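Local coordinates for protein putative secreted lipase (Streptomyces sp. W007, PDB 5H6B) that hydrolyses triacylglycerols as a thermostable, probably secreted lipase of the alpha/beta-hydrolase fold, at residues A[18-23]-A[88-93]; A[29-34]-A[96-101]; A[102-107]-A[248-253]; A[130-135]-A[244-249]. All blocks are in the same frame, centred on the assembly; numbering follows the deposited sequence.

Interaction 1 (A[18-23]-A[88-93])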
loop_
_atom_site.group_PDB
_atom_site.type_symbol
_atom_site.label_atom_id
_atom_site.label_comp_id
_atom_site.label_asym_id
_atom_site.label_seq_id
_atom_site.Cartn_x
_atom_site.Cartn_y
_atom_site.Cartn_z
ATOM N N ASN A 18 3.700 -0.820 15.642
ATOM C CA ASN A 18 2.871 -1.806 16.315
ATOM C C ASN A 18 2.914 -1.720 17.849
ATOM O O ASN A 18 2.698 -2.713 18.549
ATOM C CB ASN A 18 3.187 -3.218 15.793
ATOM C CG ASN A 18 2.771 -3.396 14.355
ATOM O OD1 ASN A 18 1.923 -2.659 13.849
ATOM N ND2 ASN A 18 3.344 -4.377 13.694
ATOM N N ASP A 19 3.135 -0.508 18.345
ATOM C CA ASP A 19 3.022 -0.199 19.754
ATOM C C ASP A 19 1.605 0.359 19.950
ATOM O O ASP A 19 1.334 1.526 19.639
ATOM C CB ASP A 19 4.102 0.810 20.153
ATOM C CG ASP A 19 4.003 1.255 21.609
ATOM O OD1 ASP A 19 2.976 0.989 22.286
ATOM O OD2 ASP A 19 4.967 1.901 22.070
ATOM N N TYR A 20 0.718 -0.480 20.485
ATOM C CA TYR A 20 -0.683 -0.107 20.744
ATOM C C TYR A 20 -0.932 0.832 21.941
ATOM O O TYR A 20 -2.071 1.178 22.206
ATOM C CB TYR A 20 -1.555 -1.369 20.838
ATOM C CG TYR A 20 -1.687 -2.035 19.482
ATOM C CD1 TYR A 20 -0.730 -2.961 19.023
ATOM C CD2 TYR A 20 -2.745 -1.703 18.630
ATOM C CE1 TYR A 20 -0.847 -3.549 17.769
ATOM C CE2 TYR A 20 -2.869 -2.283 17.371
ATOM C CZ TYR A 20 -1.924 -3.202 16.945
ATOM O OH TYR A 20 -2.066 -3.754 15.696
ATOM N N SER A 21 0.120 1.241 22.649
ATOM C CA SER A 21 0.029 2.336 23.613
ATOM C C SER A 21 0.363 3.695 22.961
ATOM O O SER A 21 0.280 4.728 23.627
ATOM C CB SER A 21 0.950 2.069 24.807
ATOM O OG SER A 21 2.301 2.367 24.485
ATOM N N CYS A 22 0.718 3.694 21.672
ATOM C CA CYS A 22 1.046 4.925 20.949
ATOM C C CYS A 22 -0.185 5.827 20.821
ATOM O O CYS A 22 -1.310 5.345 20.601
ATOM C CB CYS A 22 1.635 4.633 19.552
ATOM S SG CYS A 22 2.661 5.961 18.865
ATOM N N LYS A 23 0.054 7.128 21.003
ATOM C CA LYS A 23 -0.973 8.169 20.936
ATOM C C LYS A 23 -0.478 9.241 19.960
ATOM O O LYS A 23 0.521 9.917 20.244
ATOM C CB LYS A 23 -1.253 8.777 22.327
ATOM C CG LYS A 23 -2.550 8.296 22.976
ATOM C CD LYS A 23 -2.440 6.894 23.565
ATOM C CE LYS A 23 -3.811 6.244 23.686
ATOM N NZ LYS A 23 -3.726 4.876 24.275
ATOM N N ASP A 88 -10.314 -3.971 7.390
ATOM C CA ASP A 88 -11.442 -3.361 8.114
ATOM C C ASP A 88 -11.314 -3.534 9.630
ATOM O O ASP A 88 -11.249 -2.532 10.365
ATOM C CB ASP A 88 -12.774 -3.939 7.599
ATOM C CG ASP A 88 -14.009 -3.172 8.083
ATOM O OD1 ASP A 88 -13.903 -2.232 8.917
ATOM O OD2 ASP A 88 -15.101 -3.542 7.603
ATOM N N VAL A 89 -11.251 -4.792 10.078
ATOM C CA VAL A 89 -11.051 -5.130 11.510
ATOM C C VAL A 89 -9.782 -4.466 12.069
ATOM O O VAL A 89 -9.789 -3.899 13.175
ATOM C CB VAL A 89 -10.968 -6.667 11.722
ATOM C CG1 VAL A 89 -10.459 -7.024 13.117
ATOM C CG2 VAL A 89 -12.324 -7.319 11.462
ATOM N N PHE A 90 -8.698 -4.523 11.299
ATOM C CA PHE A 90 -7.414 -3.968 11.754
ATOM C C PHE A 90 -7.458 -2.442 11.952
ATOM O O PHE A 90 -6.938 -1.938 12.954
ATOM C CB PHE A 90 -6.285 -4.373 10.802
ATOM C CG PHE A 90 -4.910 -4.027 11.305
ATOM C CD1 PHE A 90 -4.227 -4.889 12.139
ATOM C CD2 PHE A 90 -4.297 -2.827 10.938
ATOM C CE1 PHE A 90 -2.958 -4.577 12.598
ATOM C CE2 PHE A 90 -3.028 -2.513 11.385
ATOM C CZ PHE A 90 -2.356 -3.392 12.222
ATOM N N VAL A 91 -8.066 -1.711 11.018
ATOM C CA VAL A 91 -8.194 -0.251 11.165
ATOM C C VAL A 91 -9.057 0.105 12.391
ATOM O O VAL A 91 -8.695 1.000 13.151
ATOM C CB VAL A 91 -8.743 0.446 9.890
ATOM C CG1 VAL A 91 -9.023 1.927 10.152
ATOM C CG2 VAL A 91 -7.762 0.318 8.733
ATOM N N ASP A 92 -10.179 -0.593 12.574
ATOM C CA ASP A 92 -11.044 -0.395 13.756
ATOM C C ASP A 92 -10.245 -0.585 15.047
ATOM O O ASP A 92 -10.307 0.248 15.946
ATOM C CB ASP A 92 -12.265 -1.338 13.728
ATOM C CG ASP A 92 -13.282 -0.978 12.626
ATOM O OD1 ASP A 92 -13.371 0.201 12.227
ATOM O OD2 ASP A 92 -14.014 -1.881 12.154
ATOM N N LYS A 93 -9.456 -1.652 15.096
ATOM C CA LYS A 93 -8.591 -1.969 16.246
ATOM C C LYS A 93 -7.519 -0.911 16.528
ATOM O O LYS A 93 -7.211 -0.618 17.694
ATOM C CB LYS A 93 -7.947 -3.336 16.000
ATOM C CG LYS A 93 -7.016 -3.877 17.077
ATOM C CD LYS A 93 -6.438 -5.231 16.669
ATOM C CE LYS A 93 -7.535 -6.229 16.299
ATOM N NZ LYS A 93 -7.102 -7.644 16.426
#
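Tyr-20 and Phe-90 meet because their first torsions send both rings out from their backbones. In Tyr-20 the CG atom lies anti to the carbonyl carbon (chi1 -70°), while in Phe-90 it is anti to the backbone N (chi1 -171°), which carries the phenyl group off helix 80-98 toward the tyrosine. The two side chains cross at about a right angle. What touches is the phenol oxygen: Tyr-20 OH lies 3.3 Å from Phe-90 CE1 and 3.5 Å from Phe-90 CZ, approaching the ring obliquely. One helical turn on, Lys-93 CG lies 4.5 Å from Tyr-20 CE2, a loose, oblique approach by one methylene.

The tyrosine sits within a type I turn from Asp-19 to Cys-22, whose start is also an Asx turn. Asp-19 OD1 accepts two bonds, 2.9 Å from Ser-21 N and 2.7 Å from Ser-21 OG. Cys-22 is joined by a disulfide to Cys-59; the Phe-61 ring meets that of Tyr-20, and Phe-61 also touches Phe-90. Asp-88 and Asp-92, on the same helical segment, bind a zinc ion and take no part in the contact with 18-23.

No hydrogen bond crosses between the segments, and only 139 Å² is buried. The chemistry is therefore van der Waals contact between a phenol oxygen, a phenyl ring and a lysine methylene at the protein surface, with the turn held by its own polar bonds.

Interaction 2 (A[29-34]-A[96-101])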
loop_
_atom_site.group_PDB
_atom_site.type_symbol
_atom_site.label_atom_id
_atom_site.label_comp_id
_atom_site.label_asym_id
_atom_site.label_seq_id
_atom_site.Cartn_x
_atom_site.Cartn_y
_atom_site.Cartn_z
ATOM N N PRO A 29 -1.498 13.726 13.935
ATOM C CA PRO A 29 -2.649 13.246 14.696
ATOM C C PRO A 29 -3.308 11.975 14.172
ATOM O O PRO A 29 -4.217 11.454 14.822
ATOM C CB PRO A 29 -3.622 14.426 14.615
ATOM C CG PRO A 29 -3.308 15.072 13.314
ATOM C CD PRO A 29 -1.829 14.934 13.148
ATOM N N ARG A 30 -2.884 11.482 13.014
ATOM C CA ARG A 30 -3.427 10.236 12.501
ATOM C C ARG A 30 -2.352 9.160 12.509
ATOM O O ARG A 30 -1.228 9.401 12.064
ATOM C CB ARG A 30 -4.020 10.434 11.108
ATOM C CG ARG A 30 -5.296 11.275 11.125
ATOM C CD ARG A 30 -5.879 11.452 9.732
ATOM N NE ARG A 30 -4.985 12.289 8.945
ATOM C CZ ARG A 30 -5.007 13.621 8.912
ATOM N NH1 ARG A 30 -5.913 14.320 9.603
ATOM N NH2 ARG A 30 -4.118 14.271 8.166
ATOM N N PRO A 31 -2.699 7.967 13.022
ATOM C CA PRO A 31 -1.782 6.847 12.923
ATOM C C PRO A 31 -1.735 6.323 11.479
ATOM O O PRO A 31 -2.719 6.452 10.729
ATOM C CB PRO A 31 -2.420 5.815 13.838
ATOM C CG PRO A 31 -3.886 6.037 13.645
ATOM C CD PRO A 31 -4.048 7.521 13.428
ATOM N N VAL A 32 -0.600 5.737 11.114
ATOM C CA VAL A 32 -0.379 5.215 9.774
ATOM C C VAL A 32 -0.521 3.701 9.803
ATOM O O VAL A 32 0.065 3.044 10.668
ATOM C CB VAL A 32 1.015 5.605 9.249
ATOM C CG1 VAL A 32 1.225 5.063 7.835
ATOM C CG2 VAL A 32 1.169 7.123 9.268
ATOM N N VAL A 33 -1.323 3.168 8.877
ATOM C CA VAL A 33 -1.434 1.733 8.634
ATOM C C VAL A 33 -0.732 1.367 7.309
ATOM O O VAL A 33 -1.067 1.904 6.250
ATOM C CB VAL A 33 -2.905 1.259 8.653
ATOM C CG1 VAL A 33 -3.025 -0.212 8.266
ATOM C CG2 VAL A 33 -3.519 1.475 10.035
ATOM N N LEU A 34 0.233 0.447 7.400
ATOM C CA LEU A 34 0.995 -0.048 6.277
ATOM C C LEU A 34 0.427 -1.388 5.798
ATOM O O LEU A 34 0.139 -2.268 6.612
ATOM C CB LEU A 34 2.451 -0.219 6.675
ATOM C CG LEU A 34 3.184 1.003 7.237
ATOM C CD1 LEU A 34 4.652 0.659 7.462
ATOM C CD2 LEU A 34 3.059 2.218 6.336
ATOM N N ASP A 96 -9.729 2.223 17.727
ATOM C CA ASP A 96 -10.173 1.899 19.105
ATOM C C ASP A 96 -9.062 2.109 20.137
ATOM O O ASP A 96 -9.339 2.574 21.224
ATOM C CB ASP A 96 -10.719 0.457 19.225
ATOM C CG ASP A 96 -12.070 0.254 18.512
ATOM O OD1 ASP A 96 -12.676 1.234 18.022
ATOM O OD2 ASP A 96 -12.534 -0.908 18.431
ATOM N N ALA A 97 -7.816 1.795 19.784
ATOM C CA ALA A 97 -6.673 1.902 20.700
ATOM C C ALA A 97 -6.044 3.298 20.775
ATOM O O ALA A 97 -5.724 3.790 21.863
ATOM C CB ALA A 97 -5.613 0.879 20.317
ATOM N N THR A 98 -5.838 3.925 19.621
ATOM C CA THR A 98 -5.201 5.249 19.568
ATOM C C THR A 98 -6.141 6.344 20.033
ATOM O O THR A 98 -5.690 7.351 20.575
ATOM C CB THR A 98 -4.706 5.618 18.141
ATOM O OG1 THR A 98 -5.777 5.486 17.181
ATOM C CG2 THR A 98 -3.525 4.738 17.750
ATOM N N GLY A 99 -7.435 6.151 19.781
ATOM C CA GLY A 99 -8.435 7.190 19.975
ATOM C C GLY A 99 -8.730 8.033 18.741
ATOM O O GLY A 99 -9.764 8.693 18.695
ATOM N N ALA A 100 -7.856 8.013 17.732
ATOM C CA ALA A 100 -7.990 8.921 16.590
ATOM C C ALA A 100 -9.268 8.660 15.786
ATOM O O ALA A 100 -9.785 7.542 15.787
ATOM C CB ALA A 100 -6.771 8.831 15.688
ATOM N N PRO A 101 -9.799 9.702 15.123
ATOM C CA PRO A 101 -11.000 9.524 14.299
ATOM C C PRO A 101 -10.733 8.820 12.955
ATOM O O PRO A 101 -11.625 8.168 12.408
ATOM C CB PRO A 101 -11.484 10.967 14.069
ATOM C CG PRO A 101 -10.271 11.812 14.197
ATOM C CD PRO A 101 -9.352 11.113 15.160
#
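Pro-31 and Ala-100 make the apolar part of this contact, with Pro-31 CD 3.8 Å from Ala-100 CB. The same methyl also lies 3.8 Å from Pro-29 O, so it is approached by a proline ring carbon and by a backbone carbonyl two residues earlier. Both CB atoms, of Pro-31 and Ala-100, are directed at the opposite segment. Next to CD, the ring atom Pro-31 CG reaches the side chain of Thr-98, at 4.0 Å from OG1, and the two side chains cross obliquely.

The hydrogen bonds of Thr-98 stay within its own chain neighbourhood. It places OG1 between its backbone N and carbonyl carbon (chi1 53°), an orientation that lets the hydroxyl hydrogen-bond to Val-94 O, one turn back in the helix. The same oxygen accepts a weak bond from Ala-100 N, at 3.3 Å with an N-H...O angle of 159°. Between these two residues the chain leaves the helix at Gly-99 with positive phi (93°). On the other segment, Arg-30 forms a salt bridge with Asp-104. No hydrogen bond joins the two segments, and together they bury 141 Å².

The contact thus sets the C-terminal end of helix 80-98 and the turn after it against the loop entering strand 32-35. Phe-61 of strand 59-63 touches both Pro-31 and Thr-98, while Pro-31 and Val-33 bond through their backbones to Asp-104 of the neighbouring strand 103-108.

Interaction 3 (A[102-107]-A[248-253])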
loop_
_atom_site.group_PDB
_atom_site.type_symbol
_atom_site.label_atom_id
_atom_site.label_comp_id
_atom_site.label_asym_id
_atom_site.label_seq_id
_atom_site.Cartn_x
_atom_site.Cartn_y
_atom_site.Cartn_z
ATOM N N LYS A 102 -9.535 9.000 12.408
ATOM C CA LYS A 102 -9.180 8.432 11.115
ATOM C C LYS A 102 -7.716 7.994 11.076
ATOM O O LYS A 102 -6.858 8.537 11.781
ATOM C CB LYS A 102 -9.446 9.451 9.997
ATOM C CG LYS A 102 -10.916 9.792 9.781
ATOM C CD LYS A 102 -11.080 10.886 8.742
ATOM C CE LYS A 102 -12.475 10.889 8.144
ATOM N NZ LYS A 102 -12.679 12.100 7.321
ATOM N N ALA A 103 -7.456 7.006 10.232
ATOM C CA ALA A 103 -6.109 6.539 9.944
ATOM C C ALA A 103 -5.692 6.996 8.549
ATOM O O ALA A 103 -6.547 7.232 7.693
ATOM C CB ALA A 103 -6.086 5.025 10.022
ATOM N N ASP A 104 -4.386 7.149 8.332
ATOM C CA ASP A 104 -3.834 7.240 6.974
ATOM C C ASP A 104 -3.279 5.863 6.571
ATOM O O ASP A 104 -2.692 5.171 7.398
ATOM C CB ASP A 104 -2.766 8.328 6.886
ATOM C CG ASP A 104 -3.359 9.741 6.944
ATOM O OD1 ASP A 104 -4.458 9.974 6.393
ATOM O OD2 ASP A 104 -2.732 10.639 7.537
ATOM N N LEU A 105 -3.501 5.468 5.316
ATOM C CA LEU A 105 -3.092 4.160 4.796
ATOM C C LEU A 105 -1.982 4.313 3.771
ATOM O O LEU A 105 -2.083 5.149 2.877
ATOM C CB LEU A 105 -4.286 3.433 4.162
ATOM C CG LEU A 105 -5.081 2.528 5.102
ATOM C CD1 LEU A 105 -5.520 3.267 6.349
ATOM C CD2 LEU A 105 -6.285 1.940 4.389
ATOM N N VAL A 106 -0.918 3.518 3.925
ATOM C CA VAL A 106 0.125 3.403 2.918
ATOM C C VAL A 106 0.235 1.939 2.514
ATOM O O VAL A 106 0.395 1.071 3.366
ATOM C CB VAL A 106 1.498 3.904 3.404
ATOM C CG1 VAL A 106 2.509 3.818 2.259
ATOM C CG2 VAL A 106 1.407 5.338 3.921
ATOM N N GLY A 107 0.173 1.679 1.211
ATOM C CA GLY A 107 0.217 0.324 0.699
ATOM C C GLY A 107 1.102 0.129 -0.520
ATOM O O GLY A 107 1.183 0.991 -1.391
ATOM N N ASN A 248 5.665 13.316 2.415
ATOM C CA ASN A 248 4.981 14.527 1.920
ATOM C C ASN A 248 3.482 14.371 1.928
ATOM O O ASN A 248 2.780 15.260 2.432
ATOM C CB ASN A 248 5.419 14.901 0.505
ATOM C CG ASN A 248 6.799 15.498 0.474
ATOM O OD1 ASN A 248 7.300 15.950 1.492
ATOM N ND2 ASN A 248 7.422 15.517 -0.694
ATOM N N ALA A 249 2.998 13.253 1.374
ATOM C CA ALA A 249 1.557 12.981 1.319
ATOM C C ALA A 249 0.933 12.819 2.715
ATOM O O ALA A 249 -0.217 13.197 2.927
ATOM C CB ALA A 249 1.276 11.752 0.477
ATOM N N LEU A 250 1.678 12.269 3.667
ATOM C CA LEU A 250 1.141 12.102 5.027
ATOM C C LEU A 250 1.066 13.410 5.840
ATOM O O LEU A 250 0.375 13.460 6.855
ATOM C CB LEU A 250 1.952 11.060 5.800
ATOM C CG LEU A 250 1.868 9.611 5.307
ATOM C CD1 LEU A 250 2.861 8.746 6.072
ATOM C CD2 LEU A 250 0.464 9.047 5.432
ATOM N N ASP A 251 1.794 14.441 5.414
ATOM C CA ASP A 251 1.772 15.758 6.070
ATOM C C ASP A 251 2.005 16.877 5.020
ATOM O O ASP A 251 3.084 17.482 4.970
ATOM C CB ASP A 251 2.827 15.775 7.173
ATOM C CG ASP A 251 2.899 17.095 7.906
ATOM O OD1 ASP A 251 1.947 17.899 7.843
ATOM O OD2 ASP A 251 3.933 17.318 8.551
ATOM N N PRO A 252 0.996 17.131 4.162
ATOM C CA PRO A 252 1.156 18.085 3.048
ATOM C C PRO A 252 1.546 19.517 3.468
ATOM O O PRO A 252 2.224 20.210 2.692
ATOM C CB PRO A 252 -0.211 18.060 2.352
ATOM C CG PRO A 252 -0.862 16.788 2.794
ATOM C CD PRO A 252 -0.347 16.514 4.168
ATOM N N ALA A 253 1.163 19.921 4.685
ATOM C CA ALA A 253 1.566 21.209 5.263
ATOM C C ALA A 253 3.090 21.404 5.340
ATOM O O ALA A 253 3.573 22.492 5.060
ATOM C CB ALA A 253 0.934 21.386 6.640
#
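Leu-250 reaches strand 103-108 with a single methyl, CD2, which meets both Asp-104 and Val-106. Its CG is anti to the carbonyl carbon (chi1 -67°), and chi2 of 173° sets CD1 anti to CA and swings CD2 aside, onto the two strand residues, although CB does not itself point there. CD2 lies 3.6 Å from Asp-104 CB and 4.1 Å from Val-106 CG2. These strand residues are two apart and both direct their CB atoms at the helix, whereas Leu-105 between them points away.

With CG anti to the carbonyl carbon (chi1 -72°), the Asp-104 side chain passes Leu-250 in the opposite direction. CB is its closest atom, but Asp-104 OD2 is also brushed by Leu-250 CD2, at 4.1 Å. In Val-106 the CG2 branch does the touching, and this side chain crosses Leu-250 at a slant. The other leucine methyl, CD1, turns to Val-32 of strand 32-35, and Tyr-58 is a further neighbour.

Strand 103-108 leads into a GxSxG sequence consistent with the nucleophile elbow of alpha/beta-hydrolases. No hydrogen bond spans the two segments, which bury 131 Å² between them. Asp-104 adds its CB to the hydrophobic packing between helix and sheet. Its charge is balanced by Arg-30 at OD2, and Asn-129 ND2 gives OD1 a hydrogen bond, so the buried carboxylate is probably ionised.

Interaction 4 (A[130-135]-A[244-249])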
loop_
_atom_site.group_PDB
_atom_site.type_symbol
_atom_site.label_atom_id
_atom_site.label_comp_id
_atom_site.label_asym_id
_atom_site.label_seq_id
_atom_site.Cartn_x
_atom_site.Cartn_y
_atom_site.Cartn_z
ATOM N N ALA A 130 -6.392 9.479 4.075
ATOM C CA ALA A 130 -5.511 9.371 2.917
ATOM C C ALA A 130 -5.105 7.925 2.621
ATOM O O ALA A 130 -4.886 7.115 3.532
ATOM C CB ALA A 130 -4.276 10.250 3.091
ATOM N N LEU A 131 -5.064 7.611 1.326
ATOM C CA LEU A 131 -4.561 6.353 0.841
ATOM C C LEU A 131 -3.406 6.641 -0.097
ATOM O O LEU A 131 -3.601 7.207 -1.183
ATOM C CB LEU A 131 -5.647 5.569 0.098
ATOM C CG LEU A 131 -5.175 4.265 -0.573
ATOM C CD1 LEU A 131 -4.466 3.319 0.395
ATOM C CD2 LEU A 131 -6.337 3.572 -1.239
ATOM N N VAL A 132 -2.217 6.211 0.320
ATOM C CA VAL A 132 -1.008 6.321 -0.469
ATOM C C VAL A 132 -0.671 4.942 -0.995
ATOM O O VAL A 132 -0.480 4.007 -0.218
ATOM C CB VAL A 132 0.146 6.863 0.383
ATOM C CG1 VAL A 132 1.371 7.134 -0.477
ATOM C CG2 VAL A 132 -0.312 8.117 1.121
ATOM N N GLY A 133 -0.610 4.836 -2.321
ATOM C CA GLY A 133 -0.316 3.607 -3.025
ATOM C C GLY A 133 1.056 3.724 -3.661
ATOM O O GLY A 133 1.326 4.692 -4.363
ATOM N N ILE A 134 1.916 2.734 -3.402
ATOM C CA ILE A 134 3.227 2.643 -4.003
ATOM C C ILE A 134 3.153 1.443 -4.927
ATOM O O ILE A 134 2.855 0.339 -4.490
ATOM C CB ILE A 134 4.338 2.422 -2.952
ATOM C CG1 ILE A 134 4.183 3.386 -1.777
ATOM C CG2 ILE A 134 5.707 2.606 -3.589
ATOM C CD1 ILE A 134 5.214 3.184 -0.684
ATOM N N ALA A 135 3.384 1.692 -6.208
ATOM C CA ALA A 135 3.210 0.714 -7.267
ATOM C C ALA A 135 1.911 -0.090 -7.178
ATOM O O ALA A 135 1.924 -1.296 -7.377
ATOM C CB ALA A 135 4.426 -0.193 -7.340
ATOM N N HIS A 244 10.219 9.446 0.981
ATOM C CA HIS A 244 10.126 10.891 1.202
ATOM C C HIS A 244 8.827 11.443 0.647
ATOM O O HIS A 244 8.157 12.267 1.306
ATOM C CB HIS A 244 11.299 11.616 0.562
ATOM C CG HIS A 244 11.437 13.037 0.997
ATOM N ND1 HIS A 244 10.893 14.092 0.289
ATOM C CD2 HIS A 244 12.064 13.579 2.071
ATOM C CE1 HIS A 244 11.178 15.221 0.916
ATOM N NE2 HIS A 244 11.889 14.939 1.995
ATOM N N GLU A 245 8.475 10.980 -0.560
ATOM C CA GLU A 245 7.206 11.355 -1.182
ATOM C C GLU A 245 6.013 10.836 -0.378
ATOM O O GLU A 245 5.018 11.524 -0.252
ATOM C CB GLU A 245 7.150 10.902 -2.643
ATOM C CG GLU A 245 6.068 11.571 -3.470
ATOM C CD GLU A 245 6.274 13.082 -3.647
ATOM O OE1 GLU A 245 7.314 13.638 -3.244
ATOM O OE2 GLU A 245 5.375 13.725 -4.201
ATOM N N VAL A 246 6.140 9.655 0.223
ATOM C CA VAL A 246 5.126 9.175 1.165
ATOM C C VAL A 246 4.987 10.120 2.371
ATOM O O VAL A 246 3.872 10.416 2.806
ATOM C CB VAL A 246 5.410 7.732 1.648
ATOM C CG1 VAL A 246 4.406 7.296 2.712
ATOM C CG2 VAL A 246 5.370 6.765 0.480
ATOM N N ALA A 247 6.111 10.557 2.923
ATOM C CA ALA A 247 6.101 11.496 4.046
ATOM C C ALA A 247 5.487 12.870 3.661
ATOM O O ALA A 247 4.835 13.481 4.471
ATOM C CB ALA A 247 7.503 11.668 4.606
ATOM N N ASN A 248 5.665 13.316 2.415
ATOM C CA ASN A 248 4.981 14.527 1.920
ATOM C C ASN A 248 3.482 14.371 1.928
ATOM O O ASN A 248 2.780 15.260 2.432
ATOM C CB ASN A 248 5.419 14.901 0.505
ATOM C CG ASN A 248 6.799 15.498 0.474
ATOM O OD1 ASN A 248 7.300 15.950 1.492
ATOM N ND2 ASN A 248 7.422 15.517 -0.694
ATOM N N ALA A 249 2.998 13.253 1.374
ATOM C CA ALA A 249 1.557 12.981 1.319
ATOM C C ALA A 249 0.933 12.819 2.715
ATOM O O ALA A 249 -0.217 13.197 2.927
ATOM C CB ALA A 249 1.276 11.752 0.477
#
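Val-246 projects from helix 240-250 into the angle between Val-132 and Ile-134, two residues of strand 128-134 spaced by Gly-133. The bump is one methyl, Val-246 CG2, which is anti to the carbonyl carbon. It lies 3.8 Å from Ile-134 CD1 and 4.1 Å from Val-132 CG1, so it is met by a methyl from each residue. Ile-134 crosses Val-246 at about a right angle; its CG1 is anti to the carbonyl carbon (chi1 -47°) and chi2 is extended, which puts CD1 within reach of the helix.

Val-132 is the complementary bump from the strand. Its fork straddles two helix positions, with CG1 against Val-246 and CG2 at 4.0 Å from Ala-249 CB. The small alanine accepts this second branch three residues along the helix, and its CB points at the strand. The backbone spacing is compatible with such interlocking: the segment axes approach to 9.6 Å and run nearly antiparallel, at 167°, while the nearest CA atoms, of Val-132 and Val-246, are 7.0 Å apart.

Asn-248 ND2 bonds to Glu-245 OE1 from above the carboxylate plane, and Glu-245 also forms a salt bridge with Arg-217. The helix packs across a central strand of the parallel sheet, where Val-106 and Ile-195, on the flanking strands, extend the apolar surface around Val-246. Ile-134 lies near, without touching, the probable catalytic triad. No hydrogen bond crosses and 174 Å² is buried; between these two segments, the contacts are of aliphatic methyls.

Overall arrangement
From the N terminus, interaction 1 opens in the loop after strand 16-17 and interaction 2 at the entry to strand 32-35. Both close on helix 80-98 and its exit, 1 before 2, so their loops cross, and both close before interactions 3 and 4 open. These start on adjacent strands 103-108 and 128-134 and close loops of 140 and 108 residues on helix 240-250; 4 lies inside 3 and shares its end, Asn-248 and Ala-249. Val-33 O and Val-106 N are probably hydrogen-bonded, linking 2 to 3. Interaction 1 ties helix 80-98 to the N-terminal loop, 2 ties its end to the loop before strand 32-35, and 3 and 4 join helix 240-250 directly to the parallel sheet.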